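Local coordinates for protein activating signal cointegrator 1 complex subunit 3 (Homo sapiens, PDB 6YXQ) that unwinds DNA in the 3'-5' direction using ATP for alkylation repair and acts in ribosome rescue, represented here by its N-terminal, ASCC2-interacting part, at residues L47-K52 with Q155-E160; N71-D76 with N139-H144; K75-A80 with S96-L101; M103-K108 with A133-T138. One frame throughout, in Å; residues are numbered along the deposited sequence.

Contact 1: L47-K52 with Q155-E160; sequences LGLTWK and QMTEKE
The backbone of 47-52 is a loop through Leu47, Gly48 and Leu49 that leads into helix 51-61, with Thr50 at the N-cap position. The segment 155-160 is a continuous piece of helix 147-163. The two backbones come nearest at Gly48 and Thr157, whose CA atoms are 5.5 Å apart. This is loop-on-helix packing within the all-helical N-terminal region of ASCC3 that is required for interaction with ASCC2.

Leu49 carries the contact. Its CG lies anti to the carbonyl carbon (chi1 -55°), and both methyls reach the helix. Leu49 CD1 is 3.4 Å from Met156 CE and 3.7 Å from Thr157 CG2. Leu49 CD2 lies 3.9 Å from Met156 O and 4.2 Å from Glu160 CB. Met156 runs extended to its sulfur and then bends at chi3 (89°), which brings its end methyl obliquely across Leu49. Thr157 meets Leu49 at about a right angle. Its OG1 takes the crowded position and is hydrogen-bonded to Val154 O, so its methyl is the branch that packs. That methyl also touches Met103 of helix 91-105.

Glu160 starts with CG anti to the backbone N, then bends at chi2 (-94°). Its carboxylate is thereby laid beside the loop, and Glu160 OE2 forms a salt bridge with Arg164 NH1.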
loop_
_atom_site.group_PDB
_atom_site.type_symbol
_atom_site.label_atom_id
_atom_site.label_comp_id
_atom_site.label_asym_id
_atom_site.label_seq_id
_atom_site.Cartn_x
_atom_site.Cartn_y
_atom_site.Cartn_z
ATOM N N LEU A 47 -15.455 23.331 -2.247
ATOM C CA LEU A 47 -14.101 23.211 -2.763
ATOM C C LEU A 47 -13.297 24.315 -2.094
ATOM O O LEU A 47 -13.764 24.894 -1.106
ATOM C CB LEU A 47 -14.088 23.286 -4.296
ATOM C CG LEU A 47 -12.822 23.017 -5.127
ATOM C CD1 LEU A 47 -13.086 21.974 -6.195
ATOM C CD2 LEU A 47 -12.327 24.301 -5.773
ATOM N N GLY A 48 -12.098 24.592 -2.605
ATOM C CA GLY A 48 -11.223 25.635 -2.103
ATOM C C GLY A 48 -11.937 26.854 -1.564
ATOM O O GLY A 48 -11.802 27.185 -0.385
ATOM N N LEU A 49 -12.732 27.514 -2.395
ATOM C CA LEU A 49 -13.416 28.727 -1.975
ATOM C C LEU A 49 -14.904 28.604 -2.251
ATOM O O LEU A 49 -15.310 28.262 -3.364
ATOM C CB LEU A 49 -12.843 29.955 -2.684
ATOM C CG LEU A 49 -11.333 30.156 -2.550
ATOM C CD1 LEU A 49 -10.955 31.456 -3.207
ATOM C CD2 LEU A 49 -10.874 30.124 -1.089
ATOM N N THR A 50 -15.708 28.896 -1.236
ATOM C CA THR A 50 -17.151 28.864 -1.356
ATOM C C THR A 50 -17.659 30.117 -2.065
ATOM O O THR A 50 -16.928 31.086 -2.280
ATOM C CB THR A 50 -17.793 28.749 0.021
ATOM O OG1 THR A 50 -19.197 29.002 -0.088
ATOM C CG2 THR A 50 -17.192 29.770 0.947
ATOM N N TRP A 51 -18.947 30.085 -2.414
ATOM C CA TRP A 51 -19.568 31.172 -3.166
ATOM C C TRP A 51 -19.533 32.492 -2.395
ATOM O O TRP A 51 -19.255 33.558 -2.969
ATOM C CB TRP A 51 -21.005 30.775 -3.505
ATOM C CG TRP A 51 -21.712 31.725 -4.393
ATOM C CD1 TRP A 51 -22.775 32.518 -4.069
ATOM C CD2 TRP A 51 -21.417 31.987 -5.765
ATOM N NE1 TRP A 51 -23.157 33.265 -5.157
ATOM C CE2 TRP A 51 -22.340 32.954 -6.212
ATOM C CE3 TRP A 51 -20.459 31.502 -6.659
ATOM C CZ2 TRP A 51 -22.334 33.441 -7.513
ATOM C CZ3 TRP A 51 -20.451 31.987 -7.947
ATOM C CH2 TRP A 51 -21.383 32.947 -8.364
ATOM N N LYS A 52 -19.832 32.444 -1.093
ATOM C CA LYS A 52 -19.787 33.651 -0.269
ATOM C C LYS A 52 -18.371 34.220 -0.197
ATOM O O LYS A 52 -18.177 35.438 -0.289
ATOM C CB LYS A 52 -20.322 33.340 1.129
ATOM C CG LYS A 52 -21.807 32.988 1.162
ATOM C CD LYS A 52 -22.286 32.691 2.581
ATOM C CE LYS A 52 -23.798 32.480 2.645
ATOM N NZ LYS A 52 -24.575 33.704 2.263
ATOM N N GLN A 155 -3.382 32.904 -4.251
ATOM C CA GLN A 155 -2.854 32.714 -2.905
ATOM C C GLN A 155 -3.959 32.348 -1.930
ATOM O O GLN A 155 -3.747 31.542 -1.023
ATOM C CB GLN A 155 -2.144 33.981 -2.428
ATOM C CG GLN A 155 -0.679 34.093 -2.793
ATOM C CD GLN A 155 -0.026 35.306 -2.148
ATOM O OE1 GLN A 155 -0.570 35.889 -1.207
ATOM N NE2 GLN A 155 1.132 35.705 -2.666
ATOM N N MET A 156 -5.142 32.946 -2.091
ATOM C CA MET A 156 -6.258 32.632 -1.207
ATOM C C MET A 156 -6.727 31.196 -1.386
ATOM O O MET A 156 -7.013 30.506 -0.400
ATOM C CB MET A 156 -7.406 33.600 -1.457
ATOM C CG MET A 156 -8.245 33.853 -0.241
ATOM S SD MET A 156 -9.431 35.158 -0.548
ATOM C CE MET A 156 -10.803 34.229 -1.187
ATOM N N THR A 157 -6.836 30.736 -2.639
ATOM C CA THR A 157 -7.177 29.333 -2.868
ATOM C C THR A 157 -6.113 28.416 -2.285
ATOM O O THR A 157 -6.431 27.402 -1.653
ATOM C CB THR A 157 -7.355 29.024 -4.362
ATOM O OG1 THR A 157 -6.075 28.795 -4.966
ATOM C CG2 THR A 157 -8.075 30.132 -5.090
ATOM N N GLU A 158 -4.840 28.760 -2.486
ATOM C CA GLU A 158 -3.754 27.909 -2.013
ATOM C C GLU A 158 -3.734 27.844 -0.495
ATOM O O GLU A 158 -3.529 26.775 0.091
ATOM C CB GLU A 158 -2.421 28.430 -2.549
ATOM C CG GLU A 158 -1.339 27.375 -2.604
ATOM C CD GLU A 158 -1.754 26.178 -3.424
ATOM O OE1 GLU A 158 -2.282 26.385 -4.540
ATOM O OE2 GLU A 158 -1.564 25.037 -2.946
ATOM N N LYS A 159 -3.972 28.982 0.154
ATOM C CA LYS A 159 -3.930 29.052 1.606
ATOM C C LYS A 159 -5.012 28.180 2.227
ATOM O O LYS A 159 -4.741 27.389 3.139
ATOM C CB LYS A 159 -4.081 30.505 2.056
ATOM C CG LYS A 159 -4.396 30.634 3.536
ATOM C CD LYS A 159 -4.400 32.076 4.024
ATOM C CE LYS A 159 -3.462 32.266 5.197
ATOM N NZ LYS A 159 -3.851 31.473 6.399
ATOM N N GLU A 160 -6.251 28.305 1.748
ATOM C CA GLU A 160 -7.320 27.541 2.373
ATOM C C GLU A 160 -7.130 26.050 2.140
ATOM O O GLU A 160 -7.408 25.239 3.032
ATOM C CB GLU A 160 -8.687 28.009 1.868
ATOM C CG GLU A 160 -9.854 27.343 2.596
ATOM C CD GLU A 160 -10.347 26.113 1.868
ATOM O OE1 GLU A 160 -9.811 25.836 0.775
ATOM O OE2 GLU A 160 -11.254 25.425 2.384
#

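Contact 2: N71-D76 with N139-H144; sequences NEDLKD and NRIISH
A salt-bridge network of Asp73, Asp76 and Arg140 closes one side of this contact. Arg140 NE donates to Asp73 OD1 at 2.6 Å, and the bond is nearly straight (165° at the hydrogen). The acceptor lies at the edge of the guanidinium, close to its plane. Seen from Asp73, however, the donor stands above the carboxylate plane, and the two flat groups are turned 36° apart. Arg140 bends at chi3, which lets NH2 reach Asp76 OD2 at 3.3 Å. This second bond is weak, with the planes 86° apart.

The network links helix 64-85 to the C-terminal part of helix 128-142 in an all-helical domain. Next to it the contact turns apolar. Asp73 and Ile141 slide past each other in opposite directions, with Asp73 CB 3.5 Å from Ile141 CG1. Leu74 crosses Ile141 at about a right angle, and Leu74 CD2 is 3.6 Å from Ile141 CD1. Trp51 and Leu58 of helix 51-61 also pack on Leu74. An alanine in place of Asp73 would remove the strong acceptor and would probably leave Arg140 held across the two segments by the weak Asp76 bond alone. Ser143 OG donates to Arg140 O at 2.6 Å.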
loop_
_atom_site.group_PDB
_atom_site.type_symbol
_atom_site.label_atom_id
_atom_site.label_comp_id
_atom_site.label_asym_id
_atom_site.label_seq_id
_atom_site.Cartn_x
_atom_site.Cartn_y
_atom_site.Cartn_z
ATOM N N ASN A 71 -22.012 41.512 -11.227
ATOM C CA ASN A 71 -23.170 40.852 -10.625
ATOM C C ASN A 71 -24.015 40.130 -11.676
ATOM O O ASN A 71 -24.517 39.026 -11.427
ATOM C CB ASN A 71 -24.003 41.865 -9.843
ATOM C CG ASN A 71 -23.298 42.342 -8.582
ATOM O OD1 ASN A 71 -22.128 42.020 -8.352
ATOM N ND2 ASN A 71 -24.007 43.112 -7.760
ATOM N N GLU A 72 -24.164 40.718 -12.866
ATOM C CA GLU A 72 -24.843 40.003 -13.943
ATOM C C GLU A 72 -24.044 38.779 -14.375
ATOM O O GLU A 72 -24.620 37.722 -14.670
ATOM C CB GLU A 72 -25.087 40.940 -15.126
ATOM C CG GLU A 72 -26.115 42.032 -14.854
ATOM C CD GLU A 72 -27.302 41.536 -14.040
ATOM O OE1 GLU A 72 -27.397 41.886 -12.841
ATOM O OE2 GLU A 72 -28.140 40.793 -14.599
ATOM N N ASP A 73 -22.715 38.898 -14.409
ATOM C CA ASP A 73 -21.902 37.721 -14.727
ATOM C C ASP A 73 -22.115 36.607 -13.702
ATOM O O ASP A 73 -22.280 35.432 -14.063
ATOM C CB ASP A 73 -20.429 38.106 -14.809
ATOM C CG ASP A 73 -20.130 38.994 -16.000
ATOM O OD1 ASP A 73 -20.733 38.769 -17.071
ATOM O OD2 ASP A 73 -19.303 39.921 -15.860
ATOM N N LEU A 74 -22.124 36.963 -12.416
ATOM C CA LEU A 74 -22.357 35.979 -11.363
ATOM C C LEU A 74 -23.746 35.374 -11.458
ATOM O O LEU A 74 -23.937 34.208 -11.097
ATOM C CB LEU A 74 -22.177 36.617 -9.990
ATOM C CG LEU A 74 -20.797 37.150 -9.631
ATOM C CD1 LEU A 74 -20.938 38.199 -8.535
ATOM C CD2 LEU A 74 -19.863 36.017 -9.207
ATOM N N LYS A 75 -24.733 36.148 -11.915
ATOM C CA LYS A 75 -26.061 35.578 -12.125
ATOM C C LYS A 75 -26.047 34.576 -13.273
ATOM O O LYS A 75 -26.737 33.551 -13.219
ATOM C CB LYS A 75 -27.078 36.691 -12.379
ATOM C CG LYS A 75 -27.440 37.479 -11.125
ATOM C CD LYS A 75 -28.382 38.641 -11.420
ATOM C CE LYS A 75 -29.149 39.057 -10.167
ATOM N NZ LYS A 75 -28.262 39.661 -9.126
ATOM N N ASP A 76 -25.262 34.856 -14.319
ATOM C CA ASP A 76 -25.086 33.874 -15.387
ATOM C C ASP A 76 -24.506 32.575 -14.840
ATOM O O ASP A 76 -24.957 31.475 -15.196
ATOM C CB ASP A 76 -24.185 34.439 -16.486
ATOM C CG ASP A 76 -24.830 35.590 -17.245
ATOM O OD1 ASP A 76 -26.072 35.598 -17.400
ATOM O OD2 ASP A 76 -24.085 36.489 -17.695
ATOM N N ASN A 139 -14.736 34.280 -17.294
ATOM C CA ASN A 139 -13.671 35.017 -17.962
ATOM C C ASN A 139 -14.023 36.489 -18.105
ATOM O O ASN A 139 -13.135 37.349 -18.045
ATOM C CB ASN A 139 -13.365 34.388 -19.316
ATOM C CG ASN A 139 -12.394 33.240 -19.200
ATOM O OD1 ASN A 139 -11.178 33.433 -19.201
ATOM N ND2 ASN A 139 -12.925 32.037 -19.069
ATOM N N ARG A 140 -15.309 36.798 -18.284
ATOM C CA ARG A 140 -15.742 38.185 -18.223
ATOM C C ARG A 140 -15.360 38.805 -16.890
ATOM O O ARG A 140 -14.823 39.916 -16.847
ATOM C CB ARG A 140 -17.252 38.283 -18.452
ATOM C CG ARG A 140 -17.664 38.448 -19.909
ATOM C CD ARG A 140 -19.102 38.934 -20.036
ATOM N NE ARG A 140 -20.052 37.982 -19.463
ATOM C CZ ARG A 140 -20.544 36.924 -20.105
ATOM N NH1 ARG A 140 -20.182 36.671 -21.358
ATOM N NH2 ARG A 140 -21.399 36.117 -19.492
ATOM N N ILE A 141 -15.606 38.086 -15.790
ATOM C CA ILE A 141 -15.274 38.618 -14.467
ATOM C C ILE A 141 -13.767 38.819 -14.328
ATOM O O ILE A 141 -13.300 39.884 -13.908
ATOM C CB ILE A 141 -15.817 37.698 -13.362
ATOM C CG1 ILE A 141 -17.320 37.881 -13.210
ATOM C CG2 ILE A 141 -15.125 37.987 -12.038
ATOM C CD1 ILE A 141 -17.910 37.046 -12.089
ATOM N N ILE A 142 -12.983 37.795 -14.678
ATOM C CA ILE A 142 -11.535 37.866 -14.479
ATOM C C ILE A 142 -10.915 38.944 -15.360
ATOM O O ILE A 142 -9.859 39.501 -15.028
ATOM C CB ILE A 142 -10.887 36.490 -14.730
ATOM C CG1 ILE A 142 -11.452 35.445 -13.766
ATOM C CG2 ILE A 142 -9.388 36.561 -14.544
ATOM C CD1 ILE A 142 -11.101 35.701 -12.325
ATOM N N SER A 143 -11.557 39.275 -16.483
ATOM C CA SER A 143 -11.044 40.344 -17.329
ATOM C C SER A 143 -10.988 41.687 -16.611
ATOM O O SER A 143 -10.356 42.617 -17.123
ATOM C CB SER A 143 -11.893 40.456 -18.596
ATOM O OG SER A 143 -13.122 41.109 -18.336
ATOM N N HIS A 144 -11.624 41.810 -15.445
ATOM C CA HIS A 144 -11.530 43.010 -14.626
ATOM C C HIS A 144 -10.462 42.904 -13.542
ATOM O O HIS A 144 -10.155 43.910 -12.893
ATOM C CB HIS A 144 -12.886 43.317 -13.977
ATOM C CG HIS A 144 -13.980 43.597 -14.960
ATOM N ND1 HIS A 144 -14.468 44.865 -15.187
ATOM C CD2 HIS A 144 -14.688 42.773 -15.770
ATOM C CE1 HIS A 144 -15.424 44.813 -16.097
ATOM N NE2 HIS A 144 -15.578 43.554 -16.465
#

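Contact 3: K75-A80 with S96-L101; sequences KDILHA and SGAAFL
Ala98 points its CB at helix 64-85, and two side chains of that helix meet it. Ile77 has its CB directed toward helix 91-105. Its CG2 is anti to the backbone N, and this branch does the touching: Ile77 CG2 is 3.9 Å from Ala98 CB and 3.6 Å from Ala98 O. Leu78 behaves differently. Its CB points away from the partner helix, but the chain returns, so that Leu78 CD2 comes to 3.9 Å from Ala98 CB. The alanine methyl thus meets one branch of each residue.

One turn further along helix 91-105, Leu101 also points its CB toward the partner. That CB lies 4.2 Å from Ile77 CG2. Its CG is anti to the carbonyl carbon, and the CD1 methyl reaches Ala80, with Leu101 CD1 4.1 Å from Ala80 CB.

The helix segments cross steeply, at 113°, with their axes 8.4 Å apart at closest approach. The nearest backbone pair is Leu78 and Ala98, with CA atoms 5.4 Å apart. The two helices are consecutive in the chain and pack across each other. Trp51 of helix 51-61 packs on Leu78 and Ala98, and Ala134 of helix 128-142 packs on Ala80 and Leu101.

No hydrogen bond or salt bridge spans the segments. The contact is held by the fit of methyl and methylene groups, and the small alanines at the crossing are consistent with the close approach of the helices.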
loop_
_atom_site.group_PDB
_atom_site.type_symbol
_atom_site.label_atom_id
_atom_site.label_comp_id
_atom_site.label_asym_id
_atom_site.label_seq_id
_atom_site.Cartn_x
_atom_site.Cartn_y
_atom_site.Cartn_z
ATOM N N LYS A 75 -24.733 36.148 -11.915
ATOM C CA LYS A 75 -26.061 35.578 -12.125
ATOM C C LYS A 75 -26.047 34.576 -13.273
ATOM O O LYS A 75 -26.737 33.551 -13.219
ATOM C CB LYS A 75 -27.078 36.691 -12.379
ATOM C CG LYS A 75 -27.440 37.479 -11.125
ATOM C CD LYS A 75 -28.382 38.641 -11.420
ATOM C CE LYS A 75 -29.149 39.057 -10.167
ATOM N NZ LYS A 75 -28.262 39.661 -9.126
ATOM N N ASP A 76 -25.262 34.856 -14.319
ATOM C CA ASP A 76 -25.086 33.874 -15.387
ATOM C C ASP A 76 -24.506 32.575 -14.840
ATOM O O ASP A 76 -24.957 31.475 -15.196
ATOM C CB ASP A 76 -24.185 34.439 -16.486
ATOM C CG ASP A 76 -24.830 35.590 -17.245
ATOM O OD1 ASP A 76 -26.072 35.598 -17.400
ATOM O OD2 ASP A 76 -24.085 36.489 -17.695
ATOM N N ILE A 77 -23.506 32.688 -13.961
ATOM C CA ILE A 77 -22.902 31.493 -13.367
ATOM C C ILE A 77 -23.909 30.756 -12.484
ATOM O O ILE A 77 -23.961 29.519 -12.472
ATOM C CB ILE A 77 -21.631 31.857 -12.577
ATOM C CG1 ILE A 77 -20.614 32.557 -13.474
ATOM C CG2 ILE A 77 -21.014 30.612 -11.973
ATOM C CD1 ILE A 77 -19.383 33.035 -12.730
ATOM N N LEU A 78 -24.710 31.501 -11.717
ATOM C CA LEU A 78 -25.728 30.875 -10.878
ATOM C C LEU A 78 -26.746 30.122 -11.721
ATOM O O LEU A 78 -27.177 29.022 -11.354
ATOM C CB LEU A 78 -26.433 31.927 -10.028
ATOM C CG LEU A 78 -25.643 32.471 -8.845
ATOM C CD1 LEU A 78 -26.251 33.777 -8.365
ATOM C CD2 LEU A 78 -25.593 31.433 -7.735
ATOM N N HIS A 79 -27.148 30.706 -12.850
ATOM C CA HIS A 79 -28.074 30.024 -13.747
ATOM C C HIS A 79 -27.455 28.744 -14.307
ATOM O O HIS A 79 -28.114 27.692 -14.362
ATOM C CB HIS A 79 -28.492 30.984 -14.865
ATOM C CG HIS A 79 -29.473 30.404 -15.833
ATOM N ND1 HIS A 79 -30.560 29.656 -15.436
ATOM C CD2 HIS A 79 -29.534 30.469 -17.183
ATOM C CE1 HIS A 79 -31.244 29.279 -16.501
ATOM N NE2 HIS A 79 -30.642 29.758 -17.573
ATOM N N ALA A 80 -26.183 28.811 -14.717
ATOM C CA ALA A 80 -25.510 27.615 -15.219
ATOM C C ALA A 80 -25.457 26.527 -14.156
ATOM O O ALA A 80 -25.676 25.344 -14.450
ATOM C CB ALA A 80 -24.100 27.955 -15.701
ATOM N N SER A 96 -23.047 26.357 -4.195
ATOM C CA SER A 96 -21.745 25.689 -4.150
ATOM C C SER A 96 -21.354 25.140 -5.514
ATOM O O SER A 96 -20.161 25.096 -5.845
ATOM C CB SER A 96 -21.730 24.567 -3.103
ATOM O OG SER A 96 -22.968 23.889 -3.037
ATOM N N GLY A 97 -22.336 24.746 -6.327
ATOM C CA GLY A 97 -22.037 24.388 -7.703
ATOM C C GLY A 97 -21.547 25.571 -8.516
ATOM O O GLY A 97 -20.655 25.433 -9.353
ATOM N N ALA A 98 -22.122 26.754 -8.279
ATOM C CA ALA A 98 -21.642 27.960 -8.948
ATOM C C ALA A 98 -20.222 28.301 -8.518
ATOM O O ALA A 98 -19.400 28.719 -9.341
ATOM C CB ALA A 98 -22.582 29.133 -8.665
ATOM N N ALA A 99 -19.920 28.142 -7.228
ATOM C CA ALA A 99 -18.552 28.357 -6.764
ATOM C C ALA A 99 -17.599 27.366 -7.416
ATOM O O ALA A 99 -16.493 27.730 -7.830
ATOM C CB ALA A 99 -18.483 28.244 -5.243
ATOM N N PHE A 100 -18.028 26.109 -7.528
ATOM C CA PHE A 100 -17.228 25.095 -8.205
ATOM C C PHE A 100 -17.004 25.447 -9.670
ATOM O O PHE A 100 -15.905 25.252 -10.202
ATOM C CB PHE A 100 -17.915 23.737 -8.081
ATOM C CG PHE A 100 -17.194 22.637 -8.781
ATOM C CD1 PHE A 100 -16.092 22.040 -8.198
ATOM C CD2 PHE A 100 -17.612 22.199 -10.022
ATOM C CE1 PHE A 100 -15.418 21.027 -8.843
ATOM C CE2 PHE A 100 -16.943 21.186 -10.672
ATOM C CZ PHE A 100 -15.844 20.597 -10.080
ATOM N N LEU A 101 -18.034 25.959 -10.342
ATOM C CA LEU A 101 -17.885 26.368 -11.735
ATOM C C LEU A 101 -16.889 27.512 -11.860
ATOM O O LEU A 101 -15.951 27.446 -12.666
ATOM C CB LEU A 101 -19.240 26.771 -12.316
ATOM C CG LEU A 101 -20.187 25.612 -12.609
ATOM C CD1 LEU A 101 -21.488 26.131 -13.160
ATOM C CD2 LEU A 101 -19.555 24.618 -13.574
#

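Contact 4: M103-K108 with A133-T138; sequences MTFHLK and AACNAT
Phe105 has CG anti to the carbonyl carbon (chi1 -64°), which lays its ring against helix 128-142. Cys135 puts SG anti to its backbone N (chi1 175°) and offers CB to one ring face. Cys135 CB is 3.6 Å from the centroid of the Phe105 ring and 15° off its normal, a CH-pi contact. The sulfur stands more obliquely, with Cys135 SG 3.6 Å from Phe105 CD1. The opposite face is covered by Thr104 CG2, so the ring is sandwiched. A smaller alanine in place of Phe105 would lose the ring and would probably loosen the packing of Cys135 against segment 103-108.

Thr138 turns OG1 back along its own helix to Ala134 O, 2.7 Å away. Its CG2, anti to the backbone N, therefore faces the other segment, 3.6 Å from His106 CA. The CB of His106 points away from the other segment, and His106 ND1 donates to Met103 O at 2.9 Å. Phe105 to Lys108 form a type I beta turn, and Lys108 NZ folds back to Thr104 O.

These polar groups find partners within their own segments, so what joins the two segments here is apolar and aromatic packing.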
loop_
_atom_site.group_PDB
_atom_site.type_symbol
_atom_site.label_atom_id
_atom_site.label_comp_id
_atom_site.label_asym_id
_atom_site.label_seq_id
_atom_site.Cartn_x
_atom_site.Cartn_y
_atom_site.Cartn_z
ATOM N N MET A 103 -14.500 28.440 -9.869
ATOM C CA MET A 103 -13.143 27.979 -9.594
ATOM C C MET A 103 -12.627 27.057 -10.690
ATOM O O MET A 103 -11.413 26.968 -10.903
ATOM C CB MET A 103 -13.098 27.279 -8.239
ATOM C CG MET A 103 -13.411 28.205 -7.083
ATOM S SD MET A 103 -12.248 29.575 -6.997
ATOM C CE MET A 103 -10.716 28.660 -6.986
ATOM N N THR A 104 -13.525 26.370 -11.396
ATOM C CA THR A 104 -13.082 25.523 -12.490
ATOM C C THR A 104 -12.524 26.348 -13.641
ATOM O O THR A 104 -11.549 25.935 -14.277
ATOM C CB THR A 104 -14.234 24.634 -12.959
ATOM O OG1 THR A 104 -14.556 23.687 -11.929
ATOM C CG2 THR A 104 -13.853 23.882 -14.229
ATOM N N PHE A 105 -13.087 27.531 -13.894
ATOM C CA PHE A 105 -12.741 28.316 -15.073
ATOM C C PHE A 105 -12.014 29.614 -14.750
ATOM O O PHE A 105 -11.752 30.400 -15.665
ATOM C CB PHE A 105 -13.999 28.631 -15.887
ATOM C CG PHE A 105 -14.676 27.421 -16.468
ATOM C CD1 PHE A 105 -14.106 26.724 -17.520
ATOM C CD2 PHE A 105 -15.895 26.990 -15.973
ATOM C CE1 PHE A 105 -14.736 25.610 -18.059
ATOM C CE2 PHE A 105 -16.527 25.880 -16.507
ATOM C CZ PHE A 105 -15.947 25.191 -17.551
ATOM N N HIS A 106 -11.676 29.868 -13.483
ATOM C CA HIS A 106 -11.101 31.172 -13.149
ATOM C C HIS A 106 -9.697 31.357 -13.712
ATOM O O HIS A 106 -9.238 32.500 -13.819
ATOM C CB HIS A 106 -11.122 31.402 -11.630
ATOM C CG HIS A 106 -9.979 30.779 -10.888
ATOM N ND1 HIS A 106 -10.015 29.487 -10.409
ATOM C CD2 HIS A 106 -8.784 31.287 -10.505
ATOM C CE1 HIS A 106 -8.882 29.218 -9.786
ATOM N NE2 HIS A 106 -8.119 30.295 -9.827
ATOM N N LEU A 107 -9.022 30.271 -14.102
ATOM C CA LEU A 107 -7.693 30.339 -14.706
ATOM C C LEU A 107 -7.661 29.779 -16.122
ATOM O O LEU A 107 -6.573 29.610 -16.686
ATOM C CB LEU A 107 -6.673 29.596 -13.841
ATOM C CG LEU A 107 -6.327 30.246 -12.508
ATOM C CD1 LEU A 107 -5.500 29.307 -11.644
ATOM C CD2 LEU A 107 -5.603 31.549 -12.748
ATOM N N LYS A 108 -8.820 29.477 -16.708
ATOM C CA LYS A 108 -8.912 28.893 -18.038
ATOM C C LYS A 108 -9.927 29.682 -18.852
ATOM O O LYS A 108 -10.981 30.058 -18.334
ATOM C CB LYS A 108 -9.315 27.413 -17.957
ATOM C CG LYS A 108 -8.397 26.584 -17.065
ATOM C CD LYS A 108 -8.909 25.166 -16.876
ATOM C CE LYS A 108 -8.534 24.592 -15.514
ATOM N NZ LYS A 108 -9.671 23.875 -14.850
ATOM N N ALA A 133 -21.446 28.613 -20.858
ATOM C CA ALA A 133 -21.986 29.846 -20.292
ATOM C C ALA A 133 -21.216 30.263 -19.045
ATOM O O ALA A 133 -20.842 31.436 -18.887
ATOM C CB ALA A 133 -23.466 29.664 -19.971
ATOM N N ALA A 134 -20.976 29.304 -18.144
ATOM C CA ALA A 134 -20.256 29.583 -16.905
ATOM C C ALA A 134 -18.816 29.999 -17.174
ATOM O O ALA A 134 -18.295 30.904 -16.513
ATOM C CB ALA A 134 -20.295 28.359 -15.994
ATOM N N CYS A 135 -18.155 29.357 -18.142
ATOM C CA CYS A 135 -16.794 29.754 -18.481
ATOM C C CYS A 135 -16.753 31.166 -19.062
ATOM O O CYS A 135 -15.860 31.956 -18.728
ATOM C CB CYS A 135 -16.186 28.754 -19.456
ATOM S SG CYS A 135 -14.568 29.243 -20.039
ATOM N N ASN A 136 -17.713 31.506 -19.927
ATOM C CA ASN A 136 -17.754 32.856 -20.483
ATOM C C ASN A 136 -17.959 33.895 -19.388
ATOM O O ASN A 136 -17.272 34.923 -19.363
ATOM C CB ASN A 136 -18.854 32.966 -21.541
ATOM C CG ASN A 136 -18.510 32.226 -22.822
ATOM O OD1 ASN A 136 -17.414 31.687 -22.961
ATOM N ND2 ASN A 136 -19.453 32.184 -23.757
ATOM N N ALA A 137 -18.893 33.641 -18.468
ATOM C CA ALA A 137 -19.128 34.590 -17.384
ATOM C C ALA A 137 -17.898 34.733 -16.492
ATOM O O ALA A 137 -17.529 35.847 -16.094
ATOM C CB ALA A 137 -20.340 34.155 -16.568
ATOM N N THR A 138 -17.241 33.616 -16.179
ATOM C CA THR A 138 -16.055 33.668 -15.335
ATOM C C THR A 138 -14.941 34.469 -15.989
ATOM O O THR A 138 -14.254 35.251 -15.321
ATOM C CB THR A 138 -15.574 32.258 -15.028
ATOM O OG1 THR A 138 -16.659 31.503 -14.478
ATOM C CG2 THR A 138 -14.444 32.312 -14.037
#

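The four contacts tie together five helices and one loop of a single all-helical domain. Contacts 2, 3 and 4 lie close together, their centres about 9 to 11 Å apart, and contact 1 is about 15 to 18 Å from each. Contacts 2 and 3 share helix 64-85, contacts 2 and 4 share helix 128-142, and contacts 3 and 4 share helix 91-105. Between contacts 2 and 4, Asn139 ND2 probably bonds Lys108 O at 2.9 Å. Contact 3 meets contact 4 where Ile77 CG1 lies 3.5 Å from Ala137 CB. Trp51 joins contact 1 to contacts 2 and 3, with Trp51 CH2 3.5 Å from Leu74 CD2. Leu47 CD2, 3.9 Å from Met103 CB, joins it to contact 4.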